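Choline binding protein PCPA (Streptococcus pneumoniae, PDB 4CP6) is a pneumococcal vaccine antigen of the choline-binding family, probably displayed on the cell surface, where its leucine-rich repeats may serve as a binding scaffold. Local coordinates at residues L340-I345 with E366-N371; T45-E50 with Q79-Y84; A184-L189 with R207-L212. One frame throughout, in Å; residues are numbered along the deposited sequence. Where two conformers were deposited one is given.

Contact 1. Residues L340-I345 with E366-N371; sequences LKSLTI and EIHIKN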
# COMPACT_ATOMS: atom_id res chain seq x y z
N LEU A 340 2.87 -25.76 4.48
CA LEU A 340 3.91 -25.76 5.49
C LEU A 340 3.98 -27.14 6.13
O LEU A 340 2.99 -27.55 6.75
CB LEU A 340 3.62 -24.68 6.56
CG LEU A 340 4.73 -24.43 7.56
CD1 LEU A 340 5.85 -23.61 6.93
CD2 LEU A 340 4.23 -23.67 8.79
N LYS A 341 5.09 -27.85 5.99
CA LYS A 341 5.25 -29.18 6.56
C LYS A 341 5.91 -29.16 7.92
O LYS A 341 5.65 -30.02 8.77
CB LYS A 341 6.11 -30.03 5.58
CG LYS A 341 5.44 -30.31 4.25
CD LYS A 341 6.31 -31.18 3.33
CE LYS A 341 7.35 -30.38 2.57
NZ LYS A 341 7.84 -31.11 1.36
N SER A 342 6.78 -28.17 8.15
CA SER A 342 7.54 -28.13 9.37
C SER A 342 7.80 -26.71 9.81
O SER A 342 8.06 -25.85 8.96
CB SER A 342 8.88 -28.83 9.13
OG SER A 342 9.66 -28.92 10.31
N LEU A 343 7.83 -26.50 11.13
CA LEU A 343 8.20 -25.22 11.73
C LEU A 343 9.26 -25.50 12.80
O LEU A 343 9.07 -26.41 13.63
CB LEU A 343 6.96 -24.53 12.35
CG LEU A 343 7.29 -23.33 13.24
CD1 LEU A 343 7.75 -22.14 12.38
CD2 LEU A 343 6.08 -22.92 14.08
N THR A 344 10.36 -24.74 12.80
CA THR A 344 11.36 -24.83 13.85
C THR A 344 11.43 -23.50 14.57
O THR A 344 11.44 -22.45 13.91
CB THR A 344 12.74 -25.24 13.31
OG1 THR A 344 12.62 -26.56 12.76
CG2 THR A 344 13.83 -25.22 14.39
N ILE A 345 11.45 -23.54 15.90
CA ILE A 345 11.50 -22.35 16.72
C ILE A 345 12.88 -22.35 17.37
O ILE A 345 13.20 -23.24 18.16
CB ILE A 345 10.35 -22.34 17.77
CG1 ILE A 345 8.99 -22.63 17.10
CG2 ILE A 345 10.33 -21.02 18.53
CD1 ILE A 345 7.78 -22.66 18.05
N GLU A 366 4.98 -31.21 11.79
CA GLU A 366 5.83 -31.14 12.97
C GLU A 366 6.25 -29.73 13.34
O GLU A 366 6.44 -28.90 12.46
CB GLU A 366 7.11 -31.99 12.74
CG GLU A 366 7.88 -31.62 11.48
CD GLU A 366 9.06 -32.49 11.10
OE1 GLU A 366 9.42 -33.40 11.89
OE2 GLU A 366 9.67 -32.22 10.04
N ILE A 367 6.39 -29.49 14.65
CA ILE A 367 6.91 -28.25 15.23
C ILE A 367 8.05 -28.64 16.15
O ILE A 367 7.85 -29.44 17.09
CB ILE A 367 5.82 -27.44 15.98
CG1 ILE A 367 4.68 -27.00 15.04
CG2 ILE A 367 6.44 -26.22 16.67
CD1 ILE A 367 3.45 -26.43 15.78
N HIS A 368 9.24 -28.09 15.90
CA HIS A 368 10.42 -28.36 16.71
C HIS A 368 10.72 -27.13 17.56
O HIS A 368 11.01 -26.06 17.00
CB HIS A 368 11.63 -28.70 15.83
CG HIS A 368 11.43 -29.92 14.98
ND1 HIS A 368 11.98 -31.14 15.35
CD2 HIS A 368 10.79 -30.06 13.80
CE1 HIS A 368 11.61 -31.99 14.41
NE2 HIS A 368 10.89 -31.40 13.45
N ILE A 369 10.65 -27.26 18.88
CA ILE A 369 10.91 -26.17 19.82
C ILE A 369 12.31 -26.41 20.36
O ILE A 369 12.53 -27.39 21.08
CB ILE A 369 9.86 -26.11 20.93
CG1 ILE A 369 8.43 -26.01 20.30
CG2 ILE A 369 10.18 -24.97 21.92
CD1 ILE A 369 7.28 -25.73 21.28
N LYS A 370 13.26 -25.53 20.02
CA LYS A 370 14.66 -25.76 20.42
C LYS A 370 15.04 -25.22 21.78
O LYS A 370 16.09 -25.61 22.30
CB LYS A 370 15.59 -25.19 19.34
CG LYS A 370 15.45 -25.90 18.00
CD LYS A 370 16.43 -25.38 16.97
CE LYS A 370 17.82 -25.96 17.04
NZ LYS A 370 18.77 -25.17 16.21
N ASN A 371 14.23 -24.34 22.37
CA ASN A 371 14.54 -23.71 23.65
C ASN A 371 14.61 -24.71 24.81
O ASN A 371 13.95 -25.76 24.77
CB ASN A 371 13.56 -22.59 23.94
CG ASN A 371 13.86 -21.85 25.22
OD1 ASN A 371 13.20 -22.04 26.25
ND2 ASN A 371 14.92 -21.02 25.22
O HOH W 1 11.90 -30.63 10.01

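Contact 2. Residues T45-E50 with Q79-Y84; sequences TPVEFE and QAFSYY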
# COMPACT_ATOMS: atom_id res chain seq x y z
N THR A 45 -21.47 18.45 -2.38
CA THR A 45 -22.09 17.66 -3.42
C THR A 45 -21.34 17.78 -4.75
O THR A 45 -20.72 18.82 -5.05
CB THR A 45 -23.58 18.06 -3.61
OG1 THR A 45 -23.64 19.46 -3.87
CG2 THR A 45 -24.45 17.69 -2.40
N PRO A 46 -21.49 16.75 -5.60
CA PRO A 46 -20.83 16.79 -6.90
C PRO A 46 -21.57 17.68 -7.88
O PRO A 46 -22.80 17.86 -7.82
CB PRO A 46 -20.92 15.34 -7.38
CG PRO A 46 -21.31 14.52 -6.19
CD PRO A 46 -22.15 15.45 -5.39
N VAL A 47 -20.83 18.19 -8.83
CA VAL A 47 -21.38 18.89 -9.98
C VAL A 47 -22.23 17.85 -10.74
O VAL A 47 -21.82 16.69 -10.94
CB VAL A 47 -20.24 19.39 -10.90
CG1 VAL A 47 -20.76 19.82 -12.29
CG2 VAL A 47 -19.46 20.51 -10.22
N GLU A 48 -23.45 18.28 -11.12
CA GLU A 48 -24.35 17.44 -11.89
C GLU A 48 -24.21 17.81 -13.36
O GLU A 48 -24.38 18.98 -13.71
CB GLU A 48 -25.77 17.69 -11.42
CG GLU A 48 -26.79 16.83 -12.13
CD GLU A 48 -28.14 16.92 -11.46
OE1 GLU A 48 -28.30 16.33 -10.37
OE2 GLU A 48 -29.02 17.62 -12.00
N PHE A 49 -23.95 16.83 -14.22
CA PHE A 49 -23.78 17.03 -15.64
C PHE A 49 -25.09 16.82 -16.38
O PHE A 49 -25.96 16.09 -15.91
CB PHE A 49 -22.69 16.08 -16.19
CG PHE A 49 -21.31 16.41 -15.66
CD1 PHE A 49 -20.54 17.41 -16.24
CD2 PHE A 49 -20.81 15.76 -14.54
CE1 PHE A 49 -19.28 17.73 -15.74
CE2 PHE A 49 -19.54 16.08 -14.03
CZ PHE A 49 -18.78 17.06 -14.64
N GLU A 50 -25.21 17.45 -17.55
CA GLU A 50 -26.35 17.32 -18.44
C GLU A 50 -26.26 16.00 -19.18
O GLU A 50 -25.15 15.47 -19.38
CB GLU A 50 -26.32 18.46 -19.46
CG GLU A 50 -26.36 19.84 -18.81
CD GLU A 50 -25.88 21.01 -19.65
OE1 GLU A 50 -25.61 20.82 -20.86
OE2 GLU A 50 -25.77 22.13 -19.10
N GLN A 79 -15.44 16.43 -3.47
CA GLN A 79 -16.63 15.87 -4.12
C GLN A 79 -17.02 16.57 -5.41
O GLN A 79 -17.92 16.07 -6.07
CB GLN A 79 -17.85 15.86 -3.15
CG GLN A 79 -17.58 15.35 -1.73
CD GLN A 79 -17.23 13.88 -1.66
OE1 GLN A 79 -17.50 13.10 -2.58
NE2 GLN A 79 -16.55 13.49 -0.60
N ALA A 80 -16.36 17.68 -5.81
CA ALA A 80 -16.86 18.43 -6.98
C ALA A 80 -17.02 17.60 -8.24
O ALA A 80 -18.05 17.71 -8.93
CB ALA A 80 -15.97 19.63 -7.26
N PHE A 81 -16.03 16.76 -8.55
CA PHE A 81 -16.11 15.92 -9.73
C PHE A 81 -16.12 14.45 -9.35
O PHE A 81 -15.61 13.58 -10.06
CB PHE A 81 -15.05 16.30 -10.77
CG PHE A 81 -15.26 17.72 -11.23
CD1 PHE A 81 -16.39 18.06 -12.01
CD2 PHE A 81 -14.39 18.72 -10.86
CE1 PHE A 81 -16.61 19.37 -12.40
CE2 PHE A 81 -14.63 20.05 -11.25
CZ PHE A 81 -15.74 20.37 -12.01
N SER A 82 -16.75 14.16 -8.20
CA SER A 82 -16.88 12.78 -7.81
C SER A 82 -18.05 12.14 -8.56
O SER A 82 -19.01 12.84 -8.97
CB SER A 82 -17.10 12.65 -6.31
OG SER A 82 -18.30 13.31 -5.96
N TYR A 83 -17.98 10.85 -8.72
CA TYR A 83 -19.03 10.09 -9.36
C TYR A 83 -19.57 9.17 -8.31
O TYR A 83 -18.82 8.38 -7.70
CB TYR A 83 -18.52 9.29 -10.58
CG TYR A 83 -19.58 8.32 -11.07
CD1 TYR A 83 -20.59 8.74 -11.93
CD2 TYR A 83 -19.70 7.05 -10.49
CE1 TYR A 83 -21.62 7.88 -12.31
CE2 TYR A 83 -20.78 6.21 -10.80
CZ TYR A 83 -21.73 6.62 -11.72
OH TYR A 83 -22.77 5.78 -12.05
N TYR A 84 -20.88 9.27 -8.12
CA TYR A 84 -21.64 8.40 -7.23
C TYR A 84 -22.89 7.92 -7.91
O TYR A 84 -23.59 8.70 -8.56
CB TYR A 84 -22.04 9.12 -5.94
CG TYR A 84 -20.88 9.46 -5.06
CD1 TYR A 84 -20.33 8.50 -4.20
CD2 TYR A 84 -20.40 10.76 -4.98
CE1 TYR A 84 -19.26 8.82 -3.36
CE2 TYR A 84 -19.35 11.09 -4.13
CZ TYR A 84 -18.77 10.12 -3.34
OH TYR A 84 -17.72 10.47 -2.53
O HOH W 2 -19.25 15.10 -10.77

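Contact 3. Residues A184-L189 with R207-L212; sequences ANLSNL and RLTTSL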
# COMPACT_ATOMS: atom_id res chain seq x y z
N ALA A 184 -2.08 2.18 -4.01
CA ALA A 184 -2.57 0.91 -3.49
C ALA A 184 -3.75 0.37 -4.31
O ALA A 184 -4.45 1.13 -5.01
CB ALA A 184 -3.01 1.13 -2.05
N ASN A 185 -3.97 -0.95 -4.23
CA ASN A 185 -5.13 -1.61 -4.87
C ASN A 185 -5.20 -1.40 -6.36
O ASN A 185 -6.32 -1.29 -6.92
CB ASN A 185 -6.46 -1.17 -4.21
CG ASN A 185 -6.45 -1.41 -2.73
OD1 ASN A 185 -6.56 -2.55 -2.29
ND2 ASN A 185 -6.25 -0.33 -1.94
N LEU A 186 -4.03 -1.33 -7.03
CA LEU A 186 -4.02 -1.17 -8.47
C LEU A 186 -3.92 -2.51 -9.18
O LEU A 186 -3.33 -3.44 -8.64
CB LEU A 186 -2.90 -0.26 -8.93
CG LEU A 186 -2.84 1.14 -8.28
CD1 LEU A 186 -1.62 1.96 -8.80
CD2 LEU A 186 -4.13 1.93 -8.44
N SER A 187 -4.45 -2.59 -10.41
CA SER A 187 -4.51 -3.88 -11.11
C SER A 187 -3.93 -3.83 -12.51
O SER A 187 -3.75 -4.91 -13.10
CB SER A 187 -5.97 -4.32 -11.25
OG SER A 187 -6.61 -4.42 -9.99
N ASN A 188 -3.66 -2.64 -13.08
CA ASN A 188 -3.21 -2.54 -14.46
C ASN A 188 -2.00 -1.66 -14.66
O ASN A 188 -1.67 -1.34 -15.81
CB ASN A 188 -4.37 -2.07 -15.35
CG ASN A 188 -5.32 -3.20 -15.65
OD1 ASN A 188 -6.39 -3.32 -15.06
ND2 ASN A 188 -4.87 -4.14 -16.46
N LEU A 189 -1.33 -1.25 -13.56
CA LEU A 189 -0.16 -0.37 -13.66
C LEU A 189 1.12 -1.23 -13.63
O LEU A 189 1.46 -1.80 -12.60
CB LEU A 189 -0.13 0.61 -12.48
CG LEU A 189 0.99 1.69 -12.57
CD1 LEU A 189 0.80 2.65 -13.77
CD2 LEU A 189 1.10 2.47 -11.28
N ARG A 207 0.18 -1.06 -1.42
CA ARG A 207 -0.57 -2.10 -0.72
C ARG A 207 -1.60 -2.77 -1.63
O ARG A 207 -2.41 -2.08 -2.22
CB ARG A 207 -1.26 -1.51 0.51
CG ARG A 207 -2.13 -2.52 1.27
CD ARG A 207 -2.80 -1.91 2.51
NE ARG A 207 -3.71 -2.89 3.12
CZ ARG A 207 -4.97 -3.13 2.74
NH1 ARG A 207 -5.51 -2.44 1.75
NH2 ARG A 207 -5.68 -4.07 3.34
N LEU A 208 -1.57 -4.11 -1.72
CA LEU A 208 -2.53 -4.92 -2.49
C LEU A 208 -2.49 -4.69 -4.00
O LEU A 208 -3.29 -5.27 -4.73
CB LEU A 208 -3.96 -4.76 -1.96
CG LEU A 208 -4.27 -5.17 -0.50
CD1 LEU A 208 -5.78 -5.31 -0.28
CD2 LEU A 208 -3.62 -6.45 -0.07
N THR A 209 -1.50 -3.92 -4.48
CA THR A 209 -1.33 -3.77 -5.93
C THR A 209 -0.77 -5.09 -6.53
O THR A 209 0.07 -5.75 -5.90
CB THR A 209 -0.48 -2.54 -6.21
OG1 THR A 209 -1.34 -1.44 -5.92
CG2 THR A 209 -0.03 -2.45 -7.67
N THR A 210 -1.26 -5.46 -7.72
CA THR A 210 -0.96 -6.77 -8.29
C THR A 210 -0.32 -6.71 -9.67
O THR A 210 -0.13 -7.77 -10.28
CB THR A 210 -2.28 -7.56 -8.41
OG1 THR A 210 -3.22 -6.80 -9.18
CG2 THR A 210 -2.88 -7.91 -7.05
N SER A 211 0.02 -5.52 -10.15
CA SER A 211 0.42 -5.32 -11.53
C SER A 211 1.85 -4.89 -11.81
O SER A 211 2.31 -5.00 -12.97
CB SER A 211 -0.52 -4.28 -12.13
OG SER A 211 -0.54 -3.09 -11.34
N LEU A 212 2.54 -4.34 -10.81
CA LEU A 212 3.87 -3.77 -11.09
C LEU A 212 4.93 -4.79 -11.42
O LEU A 212 5.08 -5.78 -10.70
CB LEU A 212 4.33 -2.89 -9.93
CG LEU A 212 3.55 -1.58 -9.78
CD1 LEU A 212 3.69 -1.01 -8.36
CD2 LEU A 212 4.02 -0.55 -10.80
O HOH W 3 -8.08 -2.85 0.05
O HOH W 4 -5.69 0.05 0.87
O HOH W 5 -5.25 -4.71 -6.43
O HOH W 6 -3.57 -7.33 -11.81
O HOH W 7 -5.79 -6.38 -8.35

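Contact 1. Residues L340-I345 with E366-N371
Leu343 and Ile345 face the same way as Ile367 and Ile369, and their branched side chains make the tight half of this pairing. Ile345 does most of the touching: its extended chi2 (180°) carries CD1 across to CG2 of Ile367 at 4.0 Å and to CG1 of Ile369 at 4.1 Å. Leu357 and Phe391 pack against the same layer. Isoleucine, branched at CB, suits an extended strand, and leucine adds a bulky apolar end to the interior. The strands run parallel, 10° apart. His368 is gripped from both ends, its N donating to Leu343 O and its O accepting from Ile345 N, each at 2.8 Å. This is the parallel sheet of a leucine-rich repeat domain, with strands 319-322 and 390-393 continuing it beyond each edge of the pair. The reverse face is polar and looser. There a water bonded to Ser342 OG donates to Glu366 OE2 at 2.7 Å, while the other carboxylate oxygen, OE1, takes a weak bond of 2.9 Å from His368 NE2, whose ring stacks on Tyr392. Farther along, Thr344 CG2 rests against Lys370 CD at 3.7 Å, an aliphatic contact beside the exposed end of the lysine chain.

Contact 2. Residues T45-E50 with Q79-Y84
Pro46 and Val47 cross a type I beta turn running from Gln79 to Ser82, joined to it by a nearly straight bond of 2.8 Å from Val47 N to Ala80 O (168° at the hydrogen). Proline suits the preceding position: it has no N-H to satisfy, and its CA lies 3.1 Å from Gln79 O in a close CH...O contact. That carbonyl already accepts from Ser82 N. In one of the serine's two deposited conformers, with chi1 at 62°, Ser82 OG also reaches Gln79 O at 2.8 Å, from the same face of the carbonyl plane, a bond less certain than the backbone one. Gln79, Phe81 and Tyr83 are backbone-bonded to Lys110, Gly111 and His113, a pairing consistent with stacking on the next coil of the leucine-rich repeat solenoid, and 45-50 covers the turn from the N-terminal side, consistent with a cap. Beyond the prolyl ring, Tyr84 closes the polar side with a 2.6 Å bond from OH to Gln79 OE1, and its ring stacks on His113. The apolar side belongs to two phenylalanines whose side chains cross at about a right angle, edge to edge, Phe49 CZ lying 3.7 Å from Phe81 CD1. Val47 packs beside both: CG2 comes to 3.8 Å from Phe81 CE1, while CG1 sits over one face of the Phe49 ring toward its rim.

Contact 3. Residues A184-L189 with R207-L212
Arg207 meets Asn185 first through its backbone, its O accepting from Asn185 N at 2.8 Å. Its side chain, extended from CG to NE, is bonded at NE to Tyr263 OH; one water links NH1 to Asn185 OD1, and a second, weakly held at NH1, reaches ND2. Leu208 lies alongside Asn185, its CB 3.4 Å from OD1, while Asn185 ND2 is bonded to Ser159 OG. Asn185 and Leu208 both have positive phi (58° and 64°), a conformation common for asparagine and less so for leucine. Thr209 follows with OG1 beside its own backbone N, serving two backbone groups: it accepts from Leu186 N at 2.9 Å and is bonded to Phe183 O. Thr210 N returns a bond of 3.0 Å to Leu186 O, and two waters join its OG1 to Ser187. Ser211 turns OG onto Leu189 O at 2.7 Å, approaching from 41° above the carbonyl plane. Last, Leu212 runs beside Leu189, with CD2 4.2 Å from Leu189 CG, both leucines pointing the same way into the interior. Such stacked turns, each leading through a buried leucine into a strand (191-194 and 214-217), belong to the BspA-type leucine-rich repeat solenoid.

How the contacts relate
Along the chain the order is contact 2, contact 3, contact 1, each closing before the next opens, and none touches another. Contact 2 lies near the N-terminal end, where 79-84 leads toward strand 97-100, the second strand of a five-stranded parallel sheet. The centres of contacts 2 and 3 are about 26 Å apart. Contact 3, only 9 Å from the centre of the chain, joins turns within the first BspA-type repeat range. Contact 1, about 34 Å from contact 3 between centres, belongs to the second range and to the parallel sheet from 319-322 to 412-414. Contacts 1 and 2 are about 57 Å apart between centres, on opposite sides of the chain's centre, so the three sample one elongated body, each held by local pairing.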